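Local structure of uncharacterized protein (Candida albicans, 5K04) at residues 472-480 with 495-503. The protein is the MDM20 auxiliary subunit of the N-terminal acetyltransferase B (NatB) complex, probably acting as a helical scaffold that wraps around the catalytic subunit NAT3. Sequence-based numbering, arbitrary orientation.
Sequences SKQEIKESI and FINFSKRMQ
Ile476 sits between Phe495, Phe498 and Ser499 at the middle of an antiparallel helical hairpin, in which helix 456-485 turns back into helix 489-503 within the all-helical, TPR-like non-catalytic subunit. The N-to-C directions of the two segments make an angle of 156°, their axes approach to 9.5 Å, and no hydrogen bond links them; two isoleucines, two phenylalanines and small serines make most of the fit. With CG1 of Ile476 anti to the backbone N (chi1 -166°), that branch lies 3.6 Å from Phe495 O, while CG2 rests against Ser499, 3.7 Å from its OG. The Ile476 CD1 methyl continues toward Phe498 and meets CD1 of that ring obliquely at 3.9 Å. One turn on, the side chains of Ile480 and Phe495 lie alongside each other, pointing opposite ways, CG1 of Ile480 against CB of Phe495 at 3.9 Å, and the Ile480 CD1 methyl reaches across to the CA of Ile496 and the CB of Ser499. The Phe495 ring lies across the flank of the first helix, oblique to Ser479 O, which is 3.7 Å from Phe495 CD2. At the other end Ser472 OG stands at the edge of the Phe498 ring, near its plane, with the Met502 methyl beside it.

Outward from this buried layer, one flank faces the catalytic subunit: Phe498 stacks on Phe13 of the NAT3 chain, and the Glu475 carboxylate hydrogen-bonds Asn28 ND2 and the backbone N of Ser30 of that chain. On the MDM20 side, Ser499 OG and Tyr124 OH share a hydrogen bond. Ser479 OG, which also bonds to Ser33 of NAT3, turns back on its own helix to Glu475 O at 2.8 Å, approaching 41° out of the carbonyl plane, and this oxygen also accepts from Ser479 N.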
loop_
_atom_site.group_PDB
_atom_site.type_symbol
_atom_site.label_atom_id
_atom_site.label_comp_id
_atom_site.label_asym_id
_atom_site.label_seq_id
_atom_site.Cartn_x
_atom_site.Cartn_y
_atom_site.Cartn_z
ATOM N N SER A 472 -2.408 7.159 -9.487
ATOM C CA SER A 472 -2.963 5.873 -9.078
ATOM C C SER A 472 -4.488 5.898 -9.082
ATOM O O SER A 472 -5.129 4.950 -9.552
ATOM C CB SER A 472 -2.424 5.505 -7.693
ATOM O OG SER A 472 -3.003 4.296 -7.233
ATOM N N LYS A 473 -5.086 6.984 -8.570
ATOM C CA LYS A 473 -6.539 7.131 -8.586
ATOM C C LYS A 473 -7.105 6.971 -9.994
ATOM O O LYS A 473 -8.093 6.255 -10.200
ATOM C CB LYS A 473 -6.922 8.487 -7.985
ATOM C CG LYS A 473 -8.364 8.970 -8.223
ATOM C CD LYS A 473 -8.570 10.340 -7.555
ATOM C CE LYS A 473 -9.931 10.960 -7.845
ATOM N NZ LYS A 473 -11.047 10.307 -7.100
ATOM N N GLN A 474 -6.476 7.611 -10.986
ATOM C CA GLN A 474 -6.979 7.514 -12.355
ATOM C C GLN A 474 -6.648 6.166 -12.991
ATOM O O GLN A 474 -7.438 5.650 -13.791
ATOM C CB GLN A 474 -6.426 8.650 -13.219
ATOM C CG GLN A 474 -7.155 8.775 -14.574
ATOM C CD GLN A 474 -8.703 8.785 -14.443
ATOM O OE1 GLN A 474 -9.294 9.740 -13.923
ATOM N NE2 GLN A 474 -9.350 7.710 -14.915
ATOM N N GLU A 475 -5.488 5.588 -12.662
ATOM C CA GLU A 475 -5.125 4.303 -13.248
ATOM C C GLU A 475 -6.018 3.173 -12.721
ATOM O O GLU A 475 -6.463 2.317 -13.499
ATOM C CB GLU A 475 -3.639 4.017 -13.000
ATOM C CG GLU A 475 -2.702 4.913 -13.838
ATOM C CD GLU A 475 -1.198 4.628 -13.632
ATOM O OE1 GLU A 475 -0.812 4.020 -12.604
ATOM O OE2 GLU A 475 -0.409 5.010 -14.523
ATOM N N ILE A 476 -6.331 3.167 -11.416
ATOM C CA ILE A 476 -7.142 2.071 -10.884
ATOM C C ILE A 476 -8.591 2.175 -11.353
ATOM O O ILE A 476 -9.227 1.155 -11.645
ATOM C CB ILE A 476 -7.043 1.981 -9.353
ATOM C CG1 ILE A 476 -7.607 0.628 -8.923
ATOM C CG2 ILE A 476 -7.787 3.113 -8.641
ATOM C CD1 ILE A 476 -6.754 -0.531 -9.363
ATOM N N LYS A 477 -9.123 3.395 -11.477
ATOM C CA LYS A 477 -10.456 3.558 -12.050
ATOM C C LYS A 477 -10.528 2.920 -13.429
ATOM O O LYS A 477 -11.430 2.121 -13.709
ATOM C CB LYS A 477 -10.822 5.044 -12.108
ATOM C CG LYS A 477 -12.133 5.379 -12.840
ATOM C CD LYS A 477 -12.792 6.586 -12.207
ATOM C CE LYS A 477 -14.041 7.031 -12.972
ATOM N NZ LYS A 477 -13.700 7.514 -14.338
ATOM N N GLU A 478 -9.563 3.248 -14.299
ATOM C CA GLU A 478 -9.523 2.676 -15.649
ATOM C C GLU A 478 -9.347 1.155 -15.614
ATOM O O GLU A 478 -9.971 0.431 -16.392
ATOM C CB GLU A 478 -8.397 3.335 -16.456
ATOM C CG GLU A 478 -8.288 2.884 -17.929
ATOM C CD GLU A 478 -9.481 3.305 -18.821
ATOM O OE1 GLU A 478 -9.548 2.848 -19.979
ATOM O OE2 GLU A 478 -10.337 4.091 -18.364
ATOM N N SER A 479 -8.512 0.657 -14.700
ATOM C CA SER A 479 -8.363 -0.786 -14.505
ATOM C C SER A 479 -9.702 -1.453 -14.179
ATOM O O SER A 479 -10.010 -2.535 -14.699
ATOM C CB SER A 479 -7.341 -1.041 -13.388
ATOM O OG SER A 479 -6.089 -0.459 -13.712
ATOM N N ILE A 480 -10.508 -0.820 -13.318
ATOM C CA ILE A 480 -11.829 -1.352 -12.983
ATOM C C ILE A 480 -12.743 -1.366 -14.204
ATOM O O ILE A 480 -13.494 -2.323 -14.424
ATOM C CB ILE A 480 -12.446 -0.542 -11.828
ATOM C CG1 ILE A 480 -11.623 -0.733 -10.549
ATOM C CG2 ILE A 480 -13.897 -0.946 -11.628
ATOM C CD1 ILE A 480 -12.060 0.149 -9.404
ATOM N N PHE A 495 -9.031 -5.215 -7.697
ATOM C CA PHE A 495 -8.948 -3.847 -8.215
ATOM C C PHE A 495 -9.806 -2.907 -7.378
ATOM O O PHE A 495 -9.371 -1.820 -6.989
ATOM C CB PHE A 495 -9.409 -3.773 -9.672
ATOM C CG PHE A 495 -8.547 -4.521 -10.647
ATOM C CD1 PHE A 495 -7.297 -4.996 -10.290
ATOM C CD2 PHE A 495 -8.999 -4.741 -11.936
ATOM C CE1 PHE A 495 -6.517 -5.679 -11.200
ATOM C CE2 PHE A 495 -8.216 -5.432 -12.856
ATOM C CZ PHE A 495 -6.979 -5.900 -12.486
ATOM N N ILE A 496 -11.042 -3.324 -7.105
ATOM C CA ILE A 496 -11.986 -2.490 -6.372
ATOM C C ILE A 496 -11.471 -2.230 -4.965
ATOM O O ILE A 496 -11.448 -1.082 -4.493
ATOM C CB ILE A 496 -13.370 -3.166 -6.373
ATOM C CG1 ILE A 496 -13.940 -3.187 -7.798
ATOM C CG2 ILE A 496 -14.316 -2.491 -5.398
ATOM C CD1 ILE A 496 -15.127 -4.138 -7.983
ATOM N N ASN A 497 -11.007 -3.289 -4.289
ATOM C CA ASN A 497 -10.500 -3.148 -2.924
ATOM C C ASN A 497 -9.235 -2.309 -2.888
ATOM O O ASN A 497 -9.025 -1.536 -1.945
ATOM C CB ASN A 497 -10.247 -4.524 -2.304
ATOM C CG ASN A 497 -11.544 -5.218 -1.884
ATOM O OD1 ASN A 497 -12.528 -4.562 -1.583
ATOM N ND2 ASN A 497 -11.535 -6.541 -1.856
ATOM N N PHE A 498 -8.377 -2.464 -3.903
ATOM C CA PHE A 498 -7.196 -1.617 -4.023
ATOM C C PHE A 498 -7.600 -0.150 -4.073
ATOM O O PHE A 498 -7.080 0.679 -3.318
ATOM C CB PHE A 498 -6.408 -2.002 -5.281
ATOM C CG PHE A 498 -5.033 -1.374 -5.365
ATOM C CD1 PHE A 498 -4.850 -0.150 -5.978
ATOM C CD2 PHE A 498 -3.924 -2.016 -4.840
ATOM C CE1 PHE A 498 -3.586 0.429 -6.057
ATOM C CE2 PHE A 498 -2.650 -1.440 -4.909
ATOM C CZ PHE A 498 -2.482 -0.223 -5.520
ATOM N N SER A 499 -8.541 0.176 -4.967
ATOM C CA SER A 499 -9.070 1.532 -5.068
ATOM C C SER A 499 -9.599 2.020 -3.723
ATOM O O SER A 499 -9.193 3.083 -3.241
ATOM C CB SER A 499 -10.169 1.575 -6.136
ATOM O OG SER A 499 -10.639 2.883 -6.320
ATOM N N LYS A 500 -10.510 1.244 -3.100
ATOM C CA LYS A 500 -11.065 1.599 -1.786
ATOM C C LYS A 500 -9.979 1.899 -0.761
ATOM O O LYS A 500 -10.091 2.854 0.019
ATOM C CB LYS A 500 -11.921 0.466 -1.231
ATOM C CG LYS A 500 -13.265 0.223 -1.862
ATOM C CD LYS A 500 -14.110 -0.613 -0.903
ATOM C CE LYS A 500 -15.157 -1.445 -1.618
ATOM N NZ LYS A 500 -16.062 -2.130 -0.646
ATOM N N ARG A 501 -8.942 1.057 -0.710
ATOM C CA ARG A 501 -7.918 1.238 0.306
ATOM C C ARG A 501 -7.085 2.487 0.052
ATOM O O ARG A 501 -6.458 3.001 0.983
ATOM C CB ARG A 501 -7.044 -0.014 0.380
ATOM C CG ARG A 501 -7.774 -1.198 1.030
ATOM C CD ARG A 501 -7.014 -2.513 0.916
ATOM N NE ARG A 501 -5.736 -2.486 1.625
ATOM C CZ ARG A 501 -4.931 -3.540 1.773
ATOM N NH1 ARG A 501 -5.265 -4.710 1.252
ATOM N NH2 ARG A 501 -3.786 -3.422 2.428
ATOM N N MET A 502 -7.085 2.986 -1.189
ATOM C CA MET A 502 -6.268 4.114 -1.623
ATOM C C MET A 502 -6.996 5.447 -1.526
ATOM O O MET A 502 -6.350 6.498 -1.515
ATOM C CB MET A 502 -5.804 3.891 -3.076
ATOM C CG MET A 502 -4.561 3.017 -3.227
ATOM S SD MET A 502 -3.119 3.602 -2.382
ATOM C CE MET A 502 -1.905 2.930 -3.459
ATOM N N GLN A 503 -8.327 5.412 -1.428
ATOM C CA GLN A 503 -9.142 6.614 -1.562
ATOM C C GLN A 503 -8.957 7.568 -0.385
ATOM O O GLN A 503 -8.992 8.792 -0.561
ATOM C CB GLN A 503 -10.607 6.216 -1.688
ATOM C CG GLN A 503 -11.542 7.384 -1.830
ATOM C CD GLN A 503 -12.981 6.979 -1.655
ATOM O OE1 GLN A 503 -13.399 6.541 -0.574
ATOM N NE2 GLN A 503 -13.754 7.106 -2.728
#